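Lmo0181 protein (Listeria monocytogenes serovar 1/2a, PDB 5F7V) binds the cyclic glucan cycloalternan, probably as a membrane-attached lipoprotein that delivers it to an ABC transporter. Local coordinates at residues Y183-N189 with N273-H279; A89-I95 with K119-M123; L138-V144 with A159-L163. Residue numbers count along the deposited sequence, not the author numbering.

Interaction 1 (Y183-N189 with N273-H279). With GLC (alpha-D-glucopyranose), chain B.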
loop_
_atom_site.group_PDB
_atom_site.type_symbol
_atom_site.label_atom_id
_atom_site.label_comp_id
_atom_site.label_asym_id
_atom_site.label_seq_id
_atom_site.Cartn_x
_atom_site.Cartn_y
_atom_site.Cartn_z
ATOM N N TYR A 183 7.165 -1.315 -9.679
ATOM C CA TYR A 183 6.751 -0.227 -10.586
ATOM C C TYR A 183 7.304 1.097 -10.062
ATOM O O TYR A 183 7.592 2.007 -10.829
ATOM C CB TYR A 183 5.253 -0.169 -10.869
ATOM C CG TYR A 183 4.311 0.183 -9.741
ATOM C CD1 TYR A 183 4.065 1.492 -9.397
ATOM C CD2 TYR A 183 3.638 -0.789 -9.020
ATOM C CE1 TYR A 183 3.158 1.831 -8.412
ATOM C CE2 TYR A 183 2.731 -0.481 -8.036
ATOM C CZ TYR A 183 2.521 0.832 -7.730
ATOM O OH TYR A 183 1.595 1.143 -6.768
ATOM N N LYS A 184 7.425 1.232 -8.741
ATOM C CA LYS A 184 8.080 2.405 -8.141
ATOM C C LYS A 184 9.583 2.438 -8.383
ATOM O O LYS A 184 10.118 3.456 -8.793
ATOM C CB LYS A 184 7.765 2.413 -6.664
ATOM C CG LYS A 184 8.495 3.488 -5.893
ATOM C CD LYS A 184 8.347 3.390 -4.388
ATOM C CE LYS A 184 8.951 2.122 -3.788
ATOM N NZ LYS A 184 8.595 2.009 -2.349
ATOM N N VAL A 185 10.275 1.352 -8.074
ATOM C CA VAL A 185 11.739 1.327 -8.215
ATOM C C VAL A 185 12.155 1.480 -9.678
ATOM O O VAL A 185 13.129 2.172 -9.978
ATOM C CB VAL A 185 12.335 0.066 -7.533
ATOM C CG1 VAL A 185 13.830 0.045 -7.708
ATOM C CG2 VAL A 185 12.006 0.121 -6.046
ATOM N N ALA A 186 11.384 0.883 -10.589
ATOM C CA ALA A 186 11.615 1.147 -12.034
ATOM C C ALA A 186 11.495 2.625 -12.364
ATOM O O ALA A 186 12.362 3.187 -13.042
ATOM C CB ALA A 186 10.634 0.340 -12.862
ATOM N N ALA A 187 10.463 3.266 -11.812
ATOM C CA ALA A 187 10.296 4.705 -12.056
ATOM C C ALA A 187 11.411 5.534 -11.477
ATOM O O ALA A 187 11.739 6.587 -12.023
ATOM C CB ALA A 187 8.954 5.148 -11.490
ATOM N N GLN A 188 12.043 5.077 -10.403
ATOM C CA GLN A 188 13.231 5.762 -9.892
ATOM C C GLN A 188 14.445 5.753 -10.823
ATOM O O GLN A 188 15.409 6.476 -10.597
ATOM C CB GLN A 188 13.625 5.125 -8.549
ATOM C CG GLN A 188 12.635 5.379 -7.412
ATOM C CD GLN A 188 12.874 4.520 -6.198
ATOM O OE1 GLN A 188 13.801 3.710 -6.123
ATOM N NE2 GLN A 188 11.972 4.685 -5.250
ATOM N N ASN A 189 14.389 4.931 -11.862
ATOM C CA ASN A 189 15.390 4.844 -12.911
ATOM C C ASN A 189 14.818 5.199 -14.282
ATOM O O ASN A 189 15.433 4.915 -15.294
ATOM C CB ASN A 189 16.024 3.451 -12.933
ATOM C CG ASN A 189 17.498 3.469 -13.250
ATOM O OD1 ASN A 189 18.201 4.408 -12.906
ATOM N ND2 ASN A 189 17.996 2.428 -13.884
ATOM N N ASN A 273 17.036 7.213 -8.211
ATOM C CA ASN A 273 18.266 7.183 -9.005
ATOM C C ASN A 273 18.244 8.296 -10.014
ATOM O O ASN A 273 18.761 9.379 -9.695
ATOM C CB ASN A 273 18.562 5.812 -9.598
ATOM C CG ASN A 273 20.033 5.672 -9.956
ATOM O OD1 ASN A 273 20.907 6.171 -9.235
ATOM N ND2 ASN A 273 20.330 5.023 -11.043
ATOM N N THR A 274 17.663 8.094 -11.180
ATOM C CA THR A 274 17.517 9.234 -12.091
ATOM C C THR A 274 16.448 10.213 -11.627
ATOM O O THR A 274 16.444 11.386 -12.050
ATOM C CB THR A 274 17.164 8.748 -13.493
ATOM O OG1 THR A 274 15.897 8.084 -13.474
ATOM C CG2 THR A 274 18.275 7.861 -14.077
ATOM N N GLN A 275 15.517 9.736 -10.805
ATOM C CA GLN A 275 14.486 10.626 -10.257
ATOM C C GLN A 275 13.892 9.987 -9.045
ATOM O O GLN A 275 14.045 8.793 -8.811
ATOM C CB GLN A 275 13.394 10.923 -11.278
ATOM C CG GLN A 275 12.734 9.675 -11.868
ATOM C CD GLN A 275 11.903 9.936 -13.123
ATOM O OE1 GLN A 275 12.084 10.955 -13.824
ATOM N NE2 GLN A 275 11.021 9.035 -13.422
ATOM N N LYS A 276 13.244 10.818 -8.246
ATOM C CA LYS A 276 12.470 10.332 -7.130
ATOM C C LYS A 276 11.175 9.721 -7.626
ATOM O O LYS A 276 10.594 10.193 -8.618
ATOM C CB LYS A 276 12.176 11.490 -6.175
ATOM C CG LYS A 276 13.461 12.159 -5.700
ATOM C CD LYS A 276 13.249 13.343 -4.782
ATOM C CE LYS A 276 14.541 14.004 -4.363
ATOM N NZ LYS A 276 14.336 15.278 -3.637
ATOM N N ALA A 277 10.732 8.674 -6.940
ATOM C CA ALA A 277 9.417 8.095 -7.208
ATOM C C ALA A 277 8.955 7.394 -5.947
ATOM O O ALA A 277 9.709 6.589 -5.367
ATOM C CB ALA A 277 9.462 7.137 -8.385
ATOM N N THR A 278 7.737 7.728 -5.547
ATOM C CA THR A 278 7.188 7.207 -4.294
ATOM C C THR A 278 5.828 6.594 -4.564
ATOM O O THR A 278 5.102 6.894 -5.529
ATOM C CB THR A 278 7.057 8.334 -3.291
ATOM O OG1 THR A 278 6.243 9.354 -3.869
ATOM C CG2 THR A 278 8.468 8.858 -2.930
ATOM N N HIS A 279 5.503 5.644 -3.713
ATOM C CA HIS A 279 4.198 4.967 -3.787
ATOM C C HIS A 279 3.075 5.895 -3.365
ATOM O O HIS A 279 3.216 6.770 -2.533
ATOM C CB HIS A 279 4.195 3.758 -2.865
ATOM C CG HIS A 279 4.707 2.520 -3.522
ATOM N ND1 HIS A 279 5.625 1.687 -2.927
ATOM C CD2 HIS A 279 4.369 1.934 -4.693
ATOM C CE1 HIS A 279 5.832 0.644 -3.710
ATOM N NE2 HIS A 279 5.076 0.769 -4.775
HETATM C C1 GLC B . 1.906 -4.035 -0.749
HETATM C C2 GLC B . 2.600 -4.921 0.276
HETATM C C3 GLC B . 3.400 -4.040 1.236
HETATM C C4 GLC B . 4.376 -3.191 0.443
HETATM C C5 GLC B . 3.685 -2.455 -0.714
HETATM C C6 GLC B . 4.651 -1.794 -1.700
HETATM O O2 GLC B . 1.646 -5.730 0.987
HETATM O O3 GLC B . 4.096 -4.931 2.119
HETATM O O4 GLC B . 4.963 -2.184 1.285
HETATM O O5 GLC B . 2.862 -3.306 -1.513
HETATM O O6 GLC B . 5.498 -2.796 -2.251
#
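Residues 273-279 run past the C-terminal part of helix 179-187, and their backbone and side-chain amides meet the carbonyls of Ala-187 and Gln-188. At Asn-273 the backbone N donates to Gln-188 O (3.0 Å), while the side-chain ND2 donates to Asn-189 OD1 (2.9 Å). The N of Thr-274 adds a weak bond to the same Gln-188 O at 2.8 Å, and its methyl CG2 rests 3.6 Å from Asn-189 OD1. Gln-275 contributes a third amide to that carbonyl, N to Gln-188 O at 3.3 Å and nearly straight, and its side chain folds back so that NE2 reaches Ala-187 O (2.9 Å). Further on the chain enters strand 278-287, part of the central sheet in this type II periplasmic-binding-protein fold, and leads toward the glycan pocket. Ala-277 packs CB against Ala-187 CB (3.7 Å), and its O accepts a hydrogen bond from Gln-188 NE2 (3.0 Å); the other amide atom, Gln-188 OE1, pairs with Trp-153. The CA of Thr-278 lies 4.0 Å from Lys-184 CD, while its hydroxyl bonds to Ser-348. At His-279 the ring presents its edge to the face of Tyr-183, centroids 5.2 Å apart and planes at 77°, while Lys-184 CD lies over the imidazole face, 3.8 Å from its centroid. The ammonium of Lys-184 forms salt bridges with Glu-270 and Glu-181. With NE2 hydrogen-bonded to Asn-180 O, His-279 places CE1 3.4 Å from GLC C6, a van der Waals contact with a glucose unit of the cycloalternan that is hydrogen-bonded to Glu-181 and Asn-180.

Interaction 2 (A89-I95 with K119-M123); sequences ADLTSYI and KQYGM
Ala-89 (phi/psi -72/135°) and Asp-90 (-64/124°) are extended, Leu-91 turns to -96/7° as the N-cap, and a helix begins at Thr-92. Lys-119 and Gln-120 are strand; Tyr-121 (-115/8°) interrupts it. The CA atoms of Asp-90 and Tyr-121 are 5.1 Å apart, and one direct hydrogen bond joins the backbones, Leu-91 N to Gln-120 O (2.8 Å). One water lies 2.8 Å from Ala-89 O and 2.7 Å from Tyr-121 O; another links Gln-120 N (2.8 Å) with Thr-92 OG1 (2.6 Å). Asp-90 (chi1 t) makes an Asx turn ahead of the helix: OD1 accepts from Thr-92 N (3.0 Å) and OG1 (2.6 Å). Tyr-121 (chi1 m) brings CD1 3.4 Å from Ala-89 O. Leu-91 (mt) sets CD1 3.8 Å from Met-123 CG, Ile-95 (mt) CD1 3.8 Å from Met-123 SD. In this type II solute-binding-protein lobe, helix 92-97 starts beside strand 119-135; Ala-89 and Met-123 are joined by backbone hydrogen bonds to Val-287 and Ile-285 of strand 278-287, and Ile-95 touches Phe-298 of helix 294-306.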
loop_
_atom_site.group_PDB
_atom_site.type_symbol
_atom_site.label_atom_id
_atom_site.label_comp_id
_atom_site.label_asym_id
_atom_site.label_seq_id
_atom_site.Cartn_x
_atom_site.Cartn_y
_atom_site.Cartn_z
ATOM N N ALA A 89 -21.809 -1.834 -6.930
ATOM C CA ALA A 89 -22.903 -0.923 -7.224
ATOM C C ALA A 89 -22.357 0.438 -7.686
ATOM O O ALA A 89 -21.460 1.005 -7.081
ATOM C CB ALA A 89 -23.787 -0.727 -6.006
ATOM N N ASP A 90 -22.942 0.980 -8.749
ATOM C CA ASP A 90 -22.689 2.364 -9.143
ATOM C C ASP A 90 -23.191 3.277 -8.029
ATOM O O ASP A 90 -24.352 3.192 -7.632
ATOM C CB ASP A 90 -23.475 2.596 -10.447
ATOM C CG ASP A 90 -23.385 3.997 -10.978
ATOM O OD1 ASP A 90 -22.652 4.848 -10.448
ATOM O OD2 ASP A 90 -24.083 4.215 -12.007
ATOM N N LEU A 91 -22.325 4.127 -7.508
ATOM C CA LEU A 91 -22.711 4.977 -6.385
ATOM C C LEU A 91 -23.168 6.365 -6.807
ATOM O O LEU A 91 -23.426 7.187 -5.933
ATOM C CB LEU A 91 -21.531 5.066 -5.423
ATOM C CG LEU A 91 -21.088 3.752 -4.767
ATOM C CD1 LEU A 91 -20.004 4.014 -3.731
ATOM C CD2 LEU A 91 -22.195 2.900 -4.175
ATOM N N THR A 92 -23.300 6.608 -8.107
ATOM C CA THR A 92 -23.649 7.936 -8.638
ATOM C C THR A 92 -24.874 8.520 -7.954
ATOM O O THR A 92 -24.830 9.672 -7.515
ATOM C CB THR A 92 -23.894 7.870 -10.154
ATOM O OG1 THR A 92 -22.686 7.427 -10.764
ATOM C CG2 THR A 92 -24.279 9.232 -10.746
ATOM N N SER A 93 -25.964 7.763 -7.879
ATOM C CA SER A 93 -27.201 8.280 -7.283
ATOM C C SER A 93 -27.071 8.556 -5.789
ATOM O O SER A 93 -27.569 9.569 -5.277
ATOM C CB SER A 93 -28.393 7.359 -7.579
ATOM O OG SER A 93 -28.231 6.076 -7.001
ATOM N N TYR A 94 -26.376 7.636 -5.118
ATOM C CA TYR A 94 -26.214 7.673 -3.676
ATOM C C TYR A 94 -25.444 8.941 -3.352
ATOM O O TYR A 94 -25.781 9.677 -2.422
ATOM C CB TYR A 94 -25.456 6.437 -3.158
ATOM C CG TYR A 94 -26.271 5.204 -3.364
ATOM C CD1 TYR A 94 -27.217 4.805 -2.437
ATOM C CD2 TYR A 94 -26.188 4.467 -4.539
ATOM C CE1 TYR A 94 -28.036 3.703 -2.664
ATOM C CE2 TYR A 94 -26.958 3.348 -4.763
ATOM C CZ TYR A 94 -27.888 2.963 -3.824
ATOM O OH TYR A 94 -28.694 1.877 -4.030
ATOM N N ILE A 95 -24.426 9.221 -4.150
ATOM C CA ILE A 95 -23.597 10.400 -3.895
ATOM C C ILE A 95 -24.376 11.681 -4.208
ATOM O O ILE A 95 -24.297 12.649 -3.436
ATOM C CB ILE A 95 -22.297 10.308 -4.725
ATOM C CG1 ILE A 95 -21.416 9.210 -4.121
ATOM C CG2 ILE A 95 -21.504 11.622 -4.760
ATOM C CD1 ILE A 95 -20.272 8.787 -5.005
ATOM N N LYS A 119 -17.742 6.805 -13.514
ATOM C CA LYS A 119 -18.692 6.627 -12.411
ATOM C C LYS A 119 -17.950 6.210 -11.134
ATOM O O LYS A 119 -16.947 5.493 -11.169
ATOM C CB LYS A 119 -19.715 5.569 -12.776
ATOM C CG LYS A 119 -20.618 5.992 -13.937
ATOM C CD LYS A 119 -21.455 4.835 -14.444
ATOM C CE LYS A 119 -20.632 3.822 -15.212
ATOM N NZ LYS A 119 -21.537 2.802 -15.802
ATOM N N GLN A 120 -18.429 6.721 -10.006
ATOM C CA GLN A 120 -17.871 6.376 -8.716
ATOM C C GLN A 120 -18.414 5.025 -8.255
ATOM O O GLN A 120 -19.633 4.847 -8.092
ATOM C CB GLN A 120 -18.234 7.493 -7.732
ATOM C CG GLN A 120 -17.282 7.606 -6.548
ATOM C CD GLN A 120 -15.857 7.980 -6.928
ATOM O OE1 GLN A 120 -15.619 8.665 -7.920
ATOM N NE2 GLN A 120 -14.926 7.544 -6.112
ATOM N N TYR A 121 -17.500 4.070 -8.089
ATOM C CA TYR A 121 -17.875 2.725 -7.641
ATOM C C TYR A 121 -17.309 2.366 -6.261
ATOM O O TYR A 121 -17.409 1.215 -5.786
ATOM C CB TYR A 121 -17.456 1.653 -8.643
ATOM C CG TYR A 121 -18.310 1.512 -9.868
ATOM C CD1 TYR A 121 -19.465 0.734 -9.879
ATOM C CD2 TYR A 121 -17.935 2.147 -11.020
ATOM C CE1 TYR A 121 -20.240 0.583 -11.008
ATOM C CE2 TYR A 121 -18.697 2.020 -12.166
ATOM C CZ TYR A 121 -19.838 1.236 -12.160
ATOM O OH TYR A 121 -20.584 1.080 -13.309
ATOM N N GLY A 122 -16.718 3.344 -5.588
ATOM C CA GLY A 122 -16.250 3.117 -4.214
ATOM C C GLY A 122 -16.132 4.458 -3.546
ATOM O O GLY A 122 -15.990 5.456 -4.230
ATOM N N MET A 123 -16.217 4.469 -2.227
ATOM C CA MET A 123 -15.930 5.657 -1.417
ATOM C C MET A 123 -14.560 5.513 -0.787
ATOM O O MET A 123 -14.255 4.548 -0.116
ATOM C CB MET A 123 -16.995 5.803 -0.338
ATOM C CG MET A 123 -18.384 6.008 -0.903
ATOM S SD MET A 123 -18.645 7.608 -1.722
ATOM C CE MET A 123 -19.120 8.647 -0.357
HETATM O O HOH W 1 -19.839 0.237 -4.979
HETATM O O HOH W 2 -20.451 8.689 -10.283
#

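Interaction 3 (L138-V144 with A159-L163)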
loop_
_atom_site.group_PDB
_atom_site.type_symbol
_atom_site.label_atom_id
_atom_site.label_comp_id
_atom_site.label_asym_id
_atom_site.label_seq_id
_atom_site.Cartn_x
_atom_site.Cartn_y
_atom_site.Cartn_z
ATOM N N LEU A 138 20.947 1.753 15.553
ATOM C CA LEU A 138 21.915 1.087 14.708
ATOM C C LEU A 138 22.799 2.050 13.930
ATOM O O LEU A 138 24.009 1.870 13.814
ATOM C CB LEU A 138 21.243 0.104 13.749
ATOM C CG LEU A 138 20.700 -1.199 14.350
ATOM C CD1 LEU A 138 19.866 -1.928 13.314
ATOM C CD2 LEU A 138 21.833 -2.070 14.882
ATOM N N PHE A 139 22.203 3.114 13.401
ATOM C CA PHE A 139 22.994 4.126 12.698
ATOM C C PHE A 139 24.033 4.745 13.619
ATOM O O PHE A 139 25.222 4.889 13.287
ATOM C CB PHE A 139 22.101 5.219 12.119
ATOM C CG PHE A 139 21.551 4.911 10.749
ATOM C CD1 PHE A 139 20.552 3.957 10.541
ATOM C CD2 PHE A 139 22.072 5.568 9.637
ATOM C CE1 PHE A 139 20.065 3.724 9.275
ATOM C CE2 PHE A 139 21.568 5.323 8.358
ATOM C CZ PHE A 139 20.585 4.387 8.168
ATOM N N ASP A 140 23.589 5.091 14.822
ATOM C CA ASP A 140 24.469 5.779 15.788
ATOM C C ASP A 140 25.596 4.868 16.230
ATOM O O ASP A 140 26.764 5.290 16.324
ATOM C CB ASP A 140 23.662 6.201 17.021
ATOM C CG ASP A 140 22.730 7.358 16.785
ATOM O OD1 ASP A 140 22.727 7.951 15.689
ATOM O OD2 ASP A 140 21.988 7.716 17.745
ATOM N N LYS A 141 25.263 3.608 16.484
ATOM C CA LYS A 141 26.268 2.633 16.918
ATOM C C LYS A 141 27.380 2.487 15.891
ATOM O O LYS A 141 28.538 2.416 16.249
ATOM C CB LYS A 141 25.637 1.274 17.235
ATOM C CG LYS A 141 26.535 0.251 17.930
ATOM C CD LYS A 141 25.795 -1.090 18.045
ATOM C CE LYS A 141 26.610 -2.295 18.487
ATOM N NZ LYS A 141 25.899 -3.044 19.558
ATOM N N ALA A 142 27.018 2.467 14.620
ATOM C CA ALA A 142 27.973 2.339 13.514
ATOM C C ALA A 142 28.619 3.657 13.096
ATOM O O ALA A 142 29.571 3.663 12.307
ATOM C CB ALA A 142 27.293 1.669 12.318
ATOM N N GLY A 143 28.127 4.785 13.584
ATOM C CA GLY A 143 28.605 6.083 13.127
ATOM C C GLY A 143 28.244 6.428 11.694
ATOM O O GLY A 143 29.011 7.060 10.962
ATOM N N VAL A 144 27.065 5.985 11.266
ATOM C CA VAL A 144 26.542 6.267 9.937
ATOM C C VAL A 144 25.529 7.403 10.015
ATOM O O VAL A 144 24.625 7.390 10.863
ATOM C CB VAL A 144 25.951 4.990 9.304
ATOM C CG1 VAL A 144 25.364 5.259 7.917
ATOM C CG2 VAL A 144 27.032 3.923 9.197
ATOM N N ALA A 159 25.479 3.089 2.889
ATOM C CA ALA A 159 25.023 3.069 4.276
ATOM C C ALA A 159 24.677 1.668 4.667
ATOM O O ALA A 159 25.112 1.188 5.694
ATOM C CB ALA A 159 23.869 4.000 4.505
ATOM N N ALA A 160 23.908 0.979 3.833
ATOM C CA ALA A 160 23.497 -0.396 4.116
ATOM C C ALA A 160 24.694 -1.311 4.262
ATOM O O ALA A 160 24.692 -2.190 5.130
ATOM C CB ALA A 160 22.591 -0.930 3.024
ATOM N N LYS A 161 25.723 -1.142 3.446
ATOM C CA LYS A 161 26.911 -1.962 3.565
ATOM C C LYS A 161 27.608 -1.717 4.900
ATOM O O LYS A 161 27.991 -2.677 5.602
ATOM C CB LYS A 161 27.850 -1.714 2.365
ATOM C CG LYS A 161 27.332 -2.305 1.058
ATOM C CD LYS A 161 28.091 -1.796 -0.173
ATOM C CE LYS A 161 27.412 -2.274 -1.431
ATOM N NZ LYS A 161 28.106 -1.719 -2.627
ATOM N N LYS A 162 27.764 -0.473 5.327
ATOM C CA LYS A 162 28.414 -0.188 6.595
ATOM C C LYS A 162 27.577 -0.609 7.798
ATOM O O LYS A 162 28.142 -0.923 8.820
ATOM C CB LYS A 162 28.708 1.309 6.699
ATOM C CG LYS A 162 29.753 1.732 5.680
ATOM C CD LYS A 162 30.216 3.183 5.837
ATOM C CE LYS A 162 29.156 4.184 5.442
ATOM N NZ LYS A 162 29.581 5.601 5.592
ATOM N N LEU A 163 26.267 -0.747 7.626
ATOM C CA LEU A 163 25.375 -1.121 8.708
ATOM C C LEU A 163 25.143 -2.614 8.785
ATOM O O LEU A 163 24.512 -3.063 9.738
ATOM C CB LEU A 163 24.038 -0.384 8.583
ATOM C CG LEU A 163 24.123 1.116 8.897
ATOM C CD1 LEU A 163 23.019 1.915 8.208
ATOM C CD2 LEU A 163 24.227 1.399 10.360
HETATM O O HOH W 3 30.299 5.851 8.260
#
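Leu-163 is the hub on which most of the contacts of residues 138-144 converge. The axes of helix segments 138-142 and 159-163 approach to 10.5 Å at a crossing angle of 75°, and no direct hydrogen bond spans the gap. Leu-138 contributes its carbonyl, with O lying 3.5 Å from Leu-163 CD2. Although the CA-to-CB bond of Phe-139 points away, its ring swings back under Leu-163: CD1 sits over the ring face, 3.6 Å from the centroid and 16° off the normal, a CH-pi contact. Tyr-134 meets the same ring edge-to-face. One turn on from Leu-138, Ala-142 sets CB 3.6 Å from Leu-163 CD2; the CA atoms of these two residues, 6.5 Å apart, are the nearest CA pair. Gly-143 then ends the helix in a Schellman motif: phi is 68°, Val-144 N bonds to Phe-139 O (2.9 Å) and Gly-143 N to Asp-140 O (3.1 Å). A water takes a hydrogen bond from Lys-162 NZ (2.8 Å) and gives one to Gly-143 O (3.2 Å). The reversal turns Val-144 inward, CG1 3.9 Å from Ala-159 CB and CG2 3.9 Å from Leu-163 CD2. Phe-139 and Leu-163 both also touch Ala-246 of strand 245-251, so the pair of helices belongs to the helical layer packed on the sheet, as expected of the alpha/beta lobes of a type II solute-binding protein.

Overall arrangement
Along the chain the contacts come in the order interaction 2, interaction 3, interaction 1. Interaction 2 lies at the start of strand 119-135 and interaction 3 on helix 136-142, which follows directly; the long strand carries the chain between them, and their centres stand about 50 Å apart on opposite sides of the chain's centre, consistent with the two lobes of a solute-binding protein. Strand 278-287, which interaction 1 enters, runs antiparallel beside strand 119-135 and so connects interactions 1 and 2 through one sheet, centres about 33 Å apart. The centres of interactions 1 and 3 are about 24 Å apart. Only interaction 1 reaches the glycan pocket; interaction 2 joins a helix start to the sheet and interaction 3 packs two helices together.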